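PDB 2A9F: putative malic enzyme ((S)-malate:NAD+ oxidoreductase (decarboxylating)) from Streptococcus pyogenes, which probably catalyses the NAD-dependent oxidative decarboxylation of (S)-malate to pyruvate with the help of a divalent metal ion, magnesium or manganese. Local coordinates for residues Lys64-Ala69 and Gly104-Pro109; Ile346-Gly351 and Glu377-Ser382; Ser190-Gly195 and Thr216-Phe221; Ile261-Ser266 and Ser277-Arg282; Gly19-Val24 and Val91-Ala96. One frame throughout, in Å; residues are numbered along the deposited sequence.

Interaction 1: Lys64-Ala69 and Gly104-Pro109; sequences KKNTVA and GVDAIP
Gly104 O receives the amide of Asn66 in a bond that lies in both the carbonyl plane and the amide plane (ND2 to O 2.6 Å). Asn66 CG lies anti to the backbone N (chi1 -168°), and from there ND2 reaches the loop before strand 106-111, while OD1 is held by Arg330. Val105 follows, laying CG1 on Val68 CG2 at 3.8 Å. Two bonds join Asp106 to Asn66: its N donates to Asn66 O at 2.8 Å, and its OD2 takes Asn66 ND2 at 2.6 Å from above the carboxylate plane, the two planar groups standing 83° apart. Its CB also rests on Thr67 CG2 at 3.6 Å. Ala107 brings its CA to Val68 O in a CA-H...O contact, and Ile108 N donates to the same oxygen at 2.9 Å. Thr67, Val68 and Ala69 thus pair in parallel with Asp106, Ala107 and Ile108. The two strands belong to a beta-alpha-beta unit whose helix 85-102 packs on Val105 and Ala107, while helix 325-335 covers Val68. Strand 133-136 continues the sheet beyond Ala69, and Asp106 OD1 accepts from Val24 N of the second subunit.

Interaction 2: Ile346-Gly351 and Glu377-Ser382; sequences IAAAKG and EIVAKS
Ile378 and Ala347 bring two helices together in a helix-helix packing with small residues at the interface, within the part of the chain assigned to NAD binding. Helix 342-354 presents Ala347, Ala348 and Gly351, and the final turn of helix 373-379 packs against them; the two CA atoms of Ala347 and Ile378 lie only 5.2 Å apart. Ile378 can be followed outward. Its CB faces the helix and stands over the carbonyl of Ala347, with O as its nearest atom. From there the side chain divides. CG2, anti to the backbone N, stays by the same carbonyl and reaches the methyl of Ala347 (CG2 to CB 3.7 Å). CG1 turns one helical turn further on and lies against Gly351 CA, and CD1, at the tip, remains beside that CA at 3.9 Å. Since Gly351 has no side chain, the branch can lie directly on the backbone. Val379 adds a lighter touch of CG2 on Ala348 CB at 4.1 Å. No hydrogen bond crosses between the segments. Ala348 and Ala349 also pack on helix 162-180, through Ile169 and Phe176. Past the turn ending at Val379 the chain bends back, and Ser382 sets both CB and OG on Ala347 CB, while OG makes a weak hydrogen bond to Glu343 O.

Interaction 3: Ser190-Gly195 and Thr216-Phe221; sequences SIVVNG and TVVDKF
Val192 and Val218 each hold CG1 anti to the backbone N, chi1 170° and -156°, and this leaves Val192 CG1 meeting Val218 CG2 at 3.8 Å on one face of the sheet, the two side chains crossing obliquely. Asn194, on the same face, also has CG anti to its N, and its ND2 comes to 3.4 Å from Val218 CB. Helix 254-257 covers this face through Leu256, which touches Val192, Thr216 and Val218. On the other face Val193 and Val217 both lean on Thr204 of helix 198-210. These are the first two strands and the connecting helix of a Rossmann-type beta-alpha-beta unit, and Gly195 opens a sequence pattern consistent with the dinucleotide-binding glycine-rich turn. The backbones run parallel, 22° apart, and exchange bonds in alternation. Thr216 N donates to Ile191 O at 2.9 Å, and Val193 N returns a bond to Thr216 O at 3.0 Å. Further along, Val218 N binds Val193 O at 2.8 Å, and Gly195 N closes the series on Val218 O at 2.7 Å. Gly195 adopts a positive phi just where the chain leaves the strand. Beyond the paired residues, Asp219 OD1 accepts from Phe221 N at 2.8 Å in an Asx turn, the donor standing above the carboxylate plane.

Interaction 4: Ile261-Ser266 and Ser277-Arg282; sequences IFIGVS and SKMAAR
Ile261, just before strand 262-264, meets the methyl of Ala280, which points at its backbone: Ala280 CB lies 3.8 Å from Ile261 N and almost as near to CA. The CB of Ile261 itself points away from the loop, yet CG1, beside the backbone N, still comes to 4.2 Å from Ala280 CB. The N that the methyl approaches is not left without a partner, since Ser190 OG of the neighbouring strand takes it in a hydrogen bond. At Phe262 the contact passes to Met279, whose terminal methyl CE sits 3.8 Å from Phe262 CA. Met279 reaches it through a chain that is straight at chi2 and then folds at chi3 (69°), turning CE onto the strand backbone. The CB of Phe262 points away from the loop, and its side chain touches Ile191 and Val284. Ile263 ends the contact, its CG2 4.4 Å from the same CE. Strand 262-264 lies between strands 190-194 and 284-287 in the parallel core of the Rossmann-like domain, and residues 279-282 belong to the connection that leads from helix 273-277 into strand 284-287. With no hydrogen bond between the two segments, loop and strand are joined by van der Waals contacts, chiefly of the Ala280 and Met279 methyls on the strand backbone, and the polar backbone of Ile261, Phe262 and Ile263 is engaged by the adjacent strands.

Interaction 5: Gly19-Val24 and Val91-Ala96; sequences GGKLEV and VMEGKA
Lys21 N donates to Glu93 OE2 at 2.9 Å, meeting the oxygen nearly along its C-O axis with an N-H...O angle of 151°. The carboxylate comes from helix 85-102: Glu93 CG sits between the backbone N and the carbonyl carbon (chi1 57°), and the chain runs on extended to the loop that precedes strand 22-26. Gly20 CA lies beside the same OE2 at 3.1 Å, at a point where a side chain would collide with it. Lys21 itself bends at chi3 and chi4, passing CE over Gly94 CA at 3.6 Å. Its NZ goes to Pro90 O and to Ala39 O of the second subunit, and stays 5.4 Å from Glu93 OE2. Leu22 supplies the apolar half, sliding past Glu93 in the opposite direction: CD1 touches Ala96 CB at 3.5 Å and Glu93 CB at 3.9 Å. The contact fastens the N-terminal arm to the helix that carries Lys95, the predicted proton acceptor, whose CB points away from residues 19-24 and whose NZ forms a salt bridge with Asp162. Leu22 and Glu23 pair in antiparallel fashion with a strand of the second subunit, joining the arm to the dimer interface. Glu93 thus places a buried carboxylate oxygen on a backbone N-H, and the nearby ammonium of Lys21, although not in contact, would probably help to stabilise its negative charge.

In the fold
Interactions 1 and 5 belong to one unit of the N-terminal part: Pro109 and Ala107 of the first pack on Leu22, Met92, Glu93 and Ala96 of the second, and both reach the second subunit. Interactions 3 and 4 likewise share a sheet in the NAD-binding part, where strands 190-194 and 262-264 are neighbours and Asn194 N probably bonds Gly264 O. Interaction 2 touches none of the others. All five are largely buried, but interactions 1 and 3 rest on backbone pairing, to which interaction 1 adds a side-chain amide bonded to a carboxylate, interactions 2 and 4 on packing without a hydrogen bond between the segments, and interaction 5 combines a buried carboxylate with a leucine patch.

Interaction 1: Lys64-Ala69 and Gly104-Pro109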
# COMPACT_ATOMS: atom_id res chain seq x y z
N LYS A 64 10.41 0.02 3.78
CA LYS A 64 10.60 1.17 2.90
C LYS A 64 11.86 0.92 2.05
O LYS A 64 12.03 1.47 0.96
CB LYS A 64 10.80 2.44 3.74
CG LYS A 64 10.99 3.72 2.94
CD LYS A 64 11.39 4.87 3.85
CE LYS A 64 11.48 6.19 3.08
NZ LYS A 64 10.16 6.64 2.55
N LYS A 65 12.74 0.07 2.59
CA LYS A 65 14.00 -0.31 1.97
C LYS A 65 13.90 -0.93 0.57
O LYS A 65 14.73 -0.64 -0.32
CB LYS A 65 14.72 -1.29 2.91
CG LYS A 65 16.12 -1.67 2.50
CD LYS A 65 16.79 -2.62 3.51
CE LYS A 65 18.17 -3.06 3.00
NZ LYS A 65 18.76 -4.22 3.75
N ASN A 66 12.89 -1.77 0.37
CA ASN A 66 12.72 -2.48 -0.90
C ASN A 66 11.30 -2.42 -1.50
O ASN A 66 10.99 -3.12 -2.48
CB ASN A 66 13.12 -3.94 -0.68
CG ASN A 66 13.26 -4.72 -1.97
OD1 ASN A 66 13.96 -4.30 -2.88
ND2 ASN A 66 12.59 -5.87 -2.04
N THR A 67 10.43 -1.58 -0.94
CA THR A 67 9.07 -1.51 -1.48
C THR A 67 8.70 -0.22 -2.18
O THR A 67 8.86 0.88 -1.67
CB THR A 67 7.98 -1.79 -0.41
OG1 THR A 67 7.74 -0.59 0.34
CG2 THR A 67 8.42 -2.91 0.54
N VAL A 68 8.18 -0.39 -3.38
CA VAL A 68 7.74 0.73 -4.18
C VAL A 68 6.24 0.63 -4.36
O VAL A 68 5.65 -0.46 -4.30
CB VAL A 68 8.42 0.70 -5.56
CG1 VAL A 68 7.85 1.78 -6.44
CG2 VAL A 68 9.92 0.92 -5.40
N ALA A 69 5.60 1.77 -4.54
CA ALA A 69 4.18 1.77 -4.76
C ALA A 69 3.91 2.01 -6.25
O ALA A 69 4.60 2.78 -6.91
CB ALA A 69 3.53 2.87 -3.92
N GLY A 104 14.40 -7.54 -7.64
CA GLY A 104 13.88 -8.04 -6.37
C GLY A 104 13.02 -7.01 -5.64
O GLY A 104 12.99 -6.97 -4.41
N VAL A 105 12.30 -6.20 -6.41
CA VAL A 105 11.50 -5.13 -5.85
C VAL A 105 10.11 -5.50 -5.36
O VAL A 105 9.34 -6.13 -6.07
CB VAL A 105 11.35 -3.97 -6.87
CG1 VAL A 105 10.77 -2.71 -6.18
CG2 VAL A 105 12.69 -3.69 -7.54
N ASP A 106 9.81 -5.09 -4.13
CA ASP A 106 8.50 -5.31 -3.54
C ASP A 106 7.66 -4.11 -3.96
O ASP A 106 7.95 -2.96 -3.61
CB ASP A 106 8.61 -5.39 -2.01
CG ASP A 106 9.36 -6.66 -1.52
OD1 ASP A 106 8.89 -7.80 -1.83
OD2 ASP A 106 10.40 -6.51 -0.83
N ALA A 107 6.62 -4.37 -4.76
CA ALA A 107 5.75 -3.30 -5.24
C ALA A 107 4.31 -3.56 -4.81
O ALA A 107 3.79 -4.66 -4.98
CB ALA A 107 5.85 -3.19 -6.78
N ILE A 108 3.68 -2.53 -4.26
CA ILE A 108 2.30 -2.57 -3.78
C ILE A 108 1.42 -1.83 -4.80
O ILE A 108 1.64 -0.66 -5.07
CB ILE A 108 2.14 -1.80 -2.42
CG1 ILE A 108 3.14 -2.30 -1.38
CG2 ILE A 108 0.72 -1.96 -1.89
CD1 ILE A 108 2.92 -3.72 -0.94
N PRO A 109 0.43 -2.50 -5.38
CA PRO A 109 -0.41 -1.77 -6.35
C PRO A 109 -1.44 -0.92 -5.59
O PRO A 109 -2.06 -1.40 -4.64
CB PRO A 109 -1.04 -2.89 -7.17
CG PRO A 109 -1.17 -3.98 -6.18
CD PRO A 109 0.12 -3.94 -5.40

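Interaction 2: Ile346-Gly351 and Glu377-Ser382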
# COMPACT_ATOMS: atom_id res chain seq x y z
N ILE A 346 19.93 7.60 -18.47
CA ILE A 346 20.77 7.28 -19.62
C ILE A 346 21.62 6.08 -19.21
O ILE A 346 21.89 5.17 -20.02
CB ILE A 346 21.70 8.46 -20.03
CG1 ILE A 346 20.87 9.63 -20.55
CG2 ILE A 346 22.67 8.02 -21.13
CD1 ILE A 346 21.69 10.85 -20.93
N ALA A 347 22.00 6.07 -17.94
CA ALA A 347 22.79 4.98 -17.38
C ALA A 347 22.02 3.70 -17.69
O ALA A 347 22.58 2.73 -18.21
CB ALA A 347 22.94 5.16 -15.88
N ALA A 348 20.72 3.72 -17.39
CA ALA A 348 19.87 2.57 -17.63
C ALA A 348 19.89 2.18 -19.11
O ALA A 348 19.91 1.00 -19.44
CB ALA A 348 18.43 2.87 -17.20
N ALA A 349 19.90 3.18 -19.98
CA ALA A 349 19.91 2.93 -21.42
C ALA A 349 21.17 2.22 -21.89
O ALA A 349 21.11 1.35 -22.77
CB ALA A 349 19.74 4.23 -22.18
N LYS A 350 22.32 2.58 -21.34
CA LYS A 350 23.56 1.93 -21.74
C LYS A 350 23.56 0.49 -21.25
O LYS A 350 23.88 -0.43 -22.00
CB LYS A 350 24.78 2.68 -21.19
CG LYS A 350 25.13 3.94 -21.96
CD LYS A 350 26.17 4.77 -21.20
CE LYS A 350 26.55 6.03 -21.97
NZ LYS A 350 27.48 6.89 -21.20
N GLY A 351 23.17 0.31 -19.99
CA GLY A 351 23.09 -1.01 -19.39
C GLY A 351 22.25 -1.89 -20.29
O GLY A 351 22.67 -2.97 -20.72
N GLU A 377 22.93 -2.04 -12.18
CA GLU A 377 24.36 -1.84 -11.98
C GLU A 377 24.72 -0.46 -12.51
O GLU A 377 25.37 0.32 -11.83
CB GLU A 377 25.19 -2.90 -12.73
CG GLU A 377 25.98 -3.84 -11.82
CD GLU A 377 27.20 -4.46 -12.51
OE1 GLU A 377 28.13 -3.70 -12.89
OE2 GLU A 377 27.24 -5.70 -12.68
N ILE A 378 24.28 -0.17 -13.73
CA ILE A 378 24.57 1.11 -14.35
C ILE A 378 23.91 2.27 -13.61
O ILE A 378 24.54 3.30 -13.41
CB ILE A 378 24.11 1.16 -15.82
CG1 ILE A 378 24.20 -0.22 -16.45
CG2 ILE A 378 25.00 2.12 -16.60
CD1 ILE A 378 25.57 -0.87 -16.37
N VAL A 379 22.65 2.11 -13.21
CA VAL A 379 21.95 3.18 -12.50
C VAL A 379 22.76 3.59 -11.28
O VAL A 379 22.92 4.77 -10.98
CB VAL A 379 20.53 2.75 -12.08
CG1 VAL A 379 19.81 3.91 -11.40
CG2 VAL A 379 19.75 2.31 -13.31
N ALA A 380 23.27 2.60 -10.56
CA ALA A 380 24.12 2.88 -9.41
C ALA A 380 25.46 3.09 -10.12
O ALA A 380 25.67 2.53 -11.19
CB ALA A 380 24.16 1.66 -8.48
N LYS A 381 26.35 3.89 -9.55
CA LYS A 381 27.65 4.15 -10.18
C LYS A 381 27.53 5.27 -11.22
O LYS A 381 28.51 5.96 -11.50
CB LYS A 381 28.21 2.88 -10.84
CG LYS A 381 28.40 1.69 -9.87
CD LYS A 381 29.33 2.00 -8.68
CE LYS A 381 28.67 2.89 -7.61
NZ LYS A 381 29.42 2.95 -6.32
N SER A 382 26.35 5.44 -11.78
CA SER A 382 26.13 6.53 -12.73
C SER A 382 26.02 7.78 -11.86
O SER A 382 26.07 8.91 -12.35
CB SER A 382 24.83 6.32 -13.49
OG SER A 382 24.37 7.55 -14.03

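Interaction 3: Ser190-Gly195 and Thr216-Phe221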
# COMPACT_ATOMS: atom_id res chain seq x y z
N SER A 190 21.88 13.09 -37.38
CA SER A 190 20.85 14.10 -37.56
C SER A 190 19.57 13.39 -37.10
O SER A 190 19.04 12.52 -37.80
CB SER A 190 20.74 14.49 -39.03
OG SER A 190 20.39 13.37 -39.82
N ILE A 191 19.10 13.78 -35.92
CA ILE A 191 17.93 13.18 -35.28
C ILE A 191 16.68 14.07 -35.32
O ILE A 191 16.69 15.19 -34.78
CB ILE A 191 18.28 12.86 -33.81
CG1 ILE A 191 19.54 11.98 -33.75
CG2 ILE A 191 17.12 12.19 -33.13
CD1 ILE A 191 20.02 11.68 -32.35
N VAL A 192 15.62 13.56 -35.93
CA VAL A 192 14.34 14.27 -36.02
C VAL A 192 13.30 13.70 -35.05
O VAL A 192 12.94 12.53 -35.17
CB VAL A 192 13.73 14.17 -37.44
CG1 VAL A 192 12.31 14.70 -37.43
CG2 VAL A 192 14.57 14.94 -38.44
N VAL A 193 12.82 14.51 -34.11
CA VAL A 193 11.81 14.06 -33.15
C VAL A 193 10.42 14.67 -33.42
O VAL A 193 10.24 15.88 -33.37
CB VAL A 193 12.21 14.41 -31.69
CG1 VAL A 193 11.06 14.10 -30.74
CG2 VAL A 193 13.45 13.63 -31.29
N ASN A 194 9.43 13.82 -33.69
CA ASN A 194 8.09 14.32 -33.94
C ASN A 194 7.27 14.32 -32.65
O ASN A 194 6.86 13.27 -32.17
CB ASN A 194 7.39 13.45 -34.99
CG ASN A 194 6.24 14.18 -35.67
OD1 ASN A 194 5.15 13.63 -35.81
ND2 ASN A 194 6.49 15.41 -36.11
N GLY A 195 7.07 15.50 -32.09
CA GLY A 195 6.30 15.62 -30.87
C GLY A 195 6.68 16.85 -30.07
O GLY A 195 7.74 16.90 -29.45
N THR A 216 16.33 18.03 -34.41
CA THR A 216 15.32 18.97 -34.87
C THR A 216 13.97 18.46 -34.39
O THR A 216 13.59 17.34 -34.69
CB THR A 216 15.26 19.10 -36.41
OG1 THR A 216 16.45 19.75 -36.89
CG2 THR A 216 14.05 19.94 -36.82
N VAL A 217 13.27 19.30 -33.64
CA VAL A 217 11.97 18.95 -33.08
C VAL A 217 10.82 19.38 -33.98
O VAL A 217 10.86 20.45 -34.58
CB VAL A 217 11.81 19.58 -31.69
CG1 VAL A 217 10.45 19.23 -31.11
CG2 VAL A 217 12.93 19.09 -30.77
N VAL A 218 9.80 18.56 -34.09
CA VAL A 218 8.69 18.91 -34.95
C VAL A 218 7.37 18.74 -34.25
O VAL A 218 7.16 17.75 -33.57
CB VAL A 218 8.64 18.01 -36.18
CG1 VAL A 218 7.90 18.72 -37.31
CG2 VAL A 218 10.04 17.58 -36.56
N ASP A 219 6.47 19.70 -34.41
CA ASP A 219 5.17 19.52 -33.81
C ASP A 219 4.11 19.47 -34.90
O ASP A 219 4.42 19.17 -36.06
CB ASP A 219 4.85 20.61 -32.78
CG ASP A 219 4.78 21.99 -33.36
OD1 ASP A 219 4.69 22.13 -34.61
OD2 ASP A 219 4.79 22.95 -32.55
N LYS A 220 2.86 19.72 -34.52
CA LYS A 220 1.74 19.67 -35.44
C LYS A 220 1.72 20.76 -36.53
O LYS A 220 1.00 20.64 -37.51
CB LYS A 220 0.43 19.72 -34.65
CG LYS A 220 -0.85 19.60 -35.47
CD LYS A 220 -2.06 19.61 -34.54
CE LYS A 220 -3.37 19.55 -35.31
NZ LYS A 220 -4.52 19.53 -34.37
N PHE A 221 2.53 21.81 -36.36
CA PHE A 221 2.56 22.91 -37.32
C PHE A 221 3.88 23.14 -38.02
O PHE A 221 4.08 24.19 -38.63
CB PHE A 221 2.15 24.20 -36.60
CG PHE A 221 0.99 24.01 -35.68
CD1 PHE A 221 -0.28 23.72 -36.19
CD2 PHE A 221 1.17 24.05 -34.30
CE1 PHE A 221 -1.35 23.46 -35.34
CE2 PHE A 221 0.10 23.79 -33.44
CZ PHE A 221 -1.16 23.50 -33.96

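Interaction 4: Ile261-Ser266 and Ser277-Arg282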
# COMPACT_ATOMS: atom_id res chain seq x y z
N ILE A 261 19.39 10.75 -40.07
CA ILE A 261 19.83 9.39 -39.78
C ILE A 261 18.77 8.53 -39.06
O ILE A 261 18.94 7.32 -38.93
CB ILE A 261 21.16 9.41 -39.00
CG1 ILE A 261 22.11 10.41 -39.68
CG2 ILE A 261 21.81 8.04 -39.01
CD1 ILE A 261 23.46 10.54 -39.04
N PHE A 262 17.69 9.16 -38.59
CA PHE A 262 16.56 8.48 -37.94
C PHE A 262 15.59 9.38 -37.20
O PHE A 262 15.94 10.46 -36.72
CB PHE A 262 17.03 7.36 -37.02
CG PHE A 262 17.86 7.80 -35.86
CD1 PHE A 262 17.29 8.50 -34.81
CD2 PHE A 262 19.20 7.46 -35.79
CE1 PHE A 262 18.05 8.86 -33.70
CE2 PHE A 262 19.97 7.81 -34.69
CZ PHE A 262 19.40 8.51 -33.64
N ILE A 263 14.35 8.90 -37.13
CA ILE A 263 13.24 9.60 -36.49
C ILE A 263 12.62 8.86 -35.30
O ILE A 263 12.42 7.64 -35.35
CB ILE A 263 12.11 9.86 -37.54
CG1 ILE A 263 10.82 10.31 -36.87
CG2 ILE A 263 11.83 8.59 -38.29
CD1 ILE A 263 9.67 10.53 -37.84
N GLY A 264 12.35 9.61 -34.24
CA GLY A 264 11.71 9.09 -33.04
C GLY A 264 10.36 9.80 -33.08
O GLY A 264 10.32 11.02 -33.21
N VAL A 265 9.26 9.07 -32.96
CA VAL A 265 7.94 9.72 -33.06
C VAL A 265 6.85 9.53 -31.98
O VAL A 265 7.05 8.84 -30.98
CB VAL A 265 7.33 9.37 -34.41
CG1 VAL A 265 7.78 10.37 -35.45
CG2 VAL A 265 7.78 7.98 -34.83
N SER A 266 5.70 10.17 -32.21
CA SER A 266 4.56 10.11 -31.29
C SER A 266 3.16 10.32 -31.92
O SER A 266 2.16 10.27 -31.20
CB SER A 266 4.76 11.13 -30.16
OG SER A 266 5.97 10.90 -29.46
N SER A 277 12.60 7.48 -48.49
CA SER A 277 13.53 7.48 -49.61
C SER A 277 14.52 8.64 -49.47
O SER A 277 15.71 8.45 -49.67
CB SER A 277 12.74 7.62 -50.91
OG SER A 277 11.62 6.75 -50.93
N LYS A 278 14.02 9.82 -49.12
CA LYS A 278 14.85 11.01 -48.97
C LYS A 278 15.62 11.16 -47.66
O LYS A 278 16.29 12.17 -47.44
CB LYS A 278 14.02 12.29 -49.20
CG LYS A 278 13.63 12.58 -50.66
CD LYS A 278 12.18 12.21 -50.95
CE LYS A 278 11.71 12.71 -52.32
NZ LYS A 278 12.44 12.06 -53.46
N MET A 279 15.53 10.17 -46.77
CA MET A 279 16.26 10.22 -45.50
C MET A 279 17.73 9.88 -45.76
O MET A 279 18.11 9.60 -46.89
CB MET A 279 15.68 9.22 -44.50
CG MET A 279 14.31 9.58 -43.93
SD MET A 279 13.80 8.43 -42.61
CE MET A 279 14.95 8.87 -41.34
N ALA A 280 18.55 9.91 -44.71
CA ALA A 280 19.96 9.60 -44.85
C ALA A 280 20.14 8.18 -45.41
O ALA A 280 19.17 7.53 -45.82
CB ALA A 280 20.68 9.75 -43.52
N ALA A 281 21.39 7.69 -45.43
CA ALA A 281 21.73 6.38 -45.98
C ALA A 281 21.06 5.18 -45.34
O ALA A 281 20.30 4.47 -46.00
CB ALA A 281 23.23 6.20 -45.97
N ARG A 282 21.36 4.93 -44.06
CA ARG A 282 20.77 3.81 -43.31
C ARG A 282 19.77 4.44 -42.32
O ARG A 282 20.08 4.65 -41.14
CB ARG A 282 21.85 3.05 -42.53
CG ARG A 282 23.13 2.80 -43.33
CD ARG A 282 23.10 1.53 -44.17
NE ARG A 282 23.96 0.49 -43.61
CZ ARG A 282 24.29 -0.63 -44.24
NH1 ARG A 282 23.83 -0.86 -45.46
NH2 ARG A 282 25.08 -1.52 -43.64

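Interaction 5: Gly19-Val24 and Val91-Ala96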
# COMPACT_ATOMS: atom_id res chain seq x y z
N GLY A 19 -8.00 -14.78 -6.71
CA GLY A 19 -8.44 -13.51 -6.14
C GLY A 19 -7.32 -12.49 -6.20
O GLY A 19 -6.82 -12.03 -5.17
N GLY A 20 -6.96 -12.11 -7.42
CA GLY A 20 -5.87 -11.18 -7.63
C GLY A 20 -4.61 -12.00 -7.90
O GLY A 20 -4.66 -13.25 -7.94
N LYS A 21 -3.48 -11.32 -8.06
CA LYS A 21 -2.22 -12.00 -8.36
C LYS A 21 -1.11 -11.77 -7.34
O LYS A 21 -0.04 -12.38 -7.44
CB LYS A 21 -1.75 -11.57 -9.74
CG LYS A 21 -2.81 -11.70 -10.81
CD LYS A 21 -2.26 -11.43 -12.20
CE LYS A 21 -1.89 -9.96 -12.41
NZ LYS A 21 -2.80 -9.32 -13.41
N LEU A 22 -1.33 -10.88 -6.38
CA LEU A 22 -0.31 -10.60 -5.37
C LEU A 22 -0.70 -11.15 -4.01
O LEU A 22 -1.86 -11.43 -3.76
CB LEU A 22 -0.04 -9.10 -5.26
CG LEU A 22 0.60 -8.45 -6.49
CD1 LEU A 22 1.02 -7.03 -6.16
CD2 LEU A 22 1.80 -9.26 -6.94
N GLU A 23 0.29 -11.28 -3.14
CA GLU A 23 0.09 -11.83 -1.80
C GLU A 23 1.16 -11.21 -0.89
O GLU A 23 2.23 -10.81 -1.36
CB GLU A 23 0.28 -13.36 -1.89
CG GLU A 23 0.03 -14.17 -0.64
CD GLU A 23 0.21 -15.66 -0.89
OE1 GLU A 23 -0.04 -16.47 0.03
OE2 GLU A 23 0.61 -16.04 -2.00
N VAL A 24 0.87 -11.11 0.40
CA VAL A 24 1.84 -10.55 1.34
C VAL A 24 2.35 -11.66 2.27
O VAL A 24 1.59 -12.27 3.00
CB VAL A 24 1.25 -9.43 2.21
CG1 VAL A 24 2.33 -8.93 3.22
CG2 VAL A 24 0.77 -8.29 1.32
N VAL A 91 -4.10 -4.45 -13.69
CA VAL A 91 -2.90 -3.98 -14.37
C VAL A 91 -1.81 -3.51 -13.40
O VAL A 91 -0.62 -3.77 -13.60
CB VAL A 91 -3.24 -2.84 -15.35
CG1 VAL A 91 -1.97 -2.29 -15.98
CG2 VAL A 91 -4.17 -3.36 -16.42
N MET A 92 -2.20 -2.81 -12.34
CA MET A 92 -1.22 -2.33 -11.37
C MET A 92 -0.62 -3.49 -10.58
O MET A 92 0.55 -3.48 -10.23
CB MET A 92 -1.88 -1.31 -10.44
CG MET A 92 -2.59 -0.17 -11.21
SD MET A 92 -1.47 0.64 -12.36
CE MET A 92 -2.25 0.31 -13.88
N GLU A 93 -1.40 -4.51 -10.29
CA GLU A 93 -0.80 -5.59 -9.55
C GLU A 93 -0.01 -6.48 -10.51
O GLU A 93 0.92 -7.18 -10.10
CB GLU A 93 -1.84 -6.35 -8.73
CG GLU A 93 -3.00 -6.94 -9.46
CD GLU A 93 -4.10 -7.37 -8.48
OE1 GLU A 93 -4.74 -6.49 -7.86
OE2 GLU A 93 -4.32 -8.59 -8.33
N GLY A 94 -0.36 -6.43 -11.79
CA GLY A 94 0.39 -7.21 -12.76
C GLY A 94 1.75 -6.54 -12.86
O GLY A 94 2.81 -7.17 -12.88
N LYS A 95 1.69 -5.22 -12.91
CA LYS A 95 2.89 -4.41 -13.00
C LYS A 95 3.77 -4.68 -11.78
O LYS A 95 5.00 -4.77 -11.91
CB LYS A 95 2.51 -2.93 -13.05
CG LYS A 95 3.65 -2.00 -13.44
CD LYS A 95 3.91 -2.06 -14.94
CE LYS A 95 4.76 -0.88 -15.40
NZ LYS A 95 4.61 -0.70 -16.88
N ALA A 96 3.15 -4.81 -10.61
CA ALA A 96 3.89 -5.08 -9.38
C ALA A 96 4.48 -6.48 -9.36
O ALA A 96 5.52 -6.72 -8.73
CB ALA A 96 3.00 -4.86 -8.15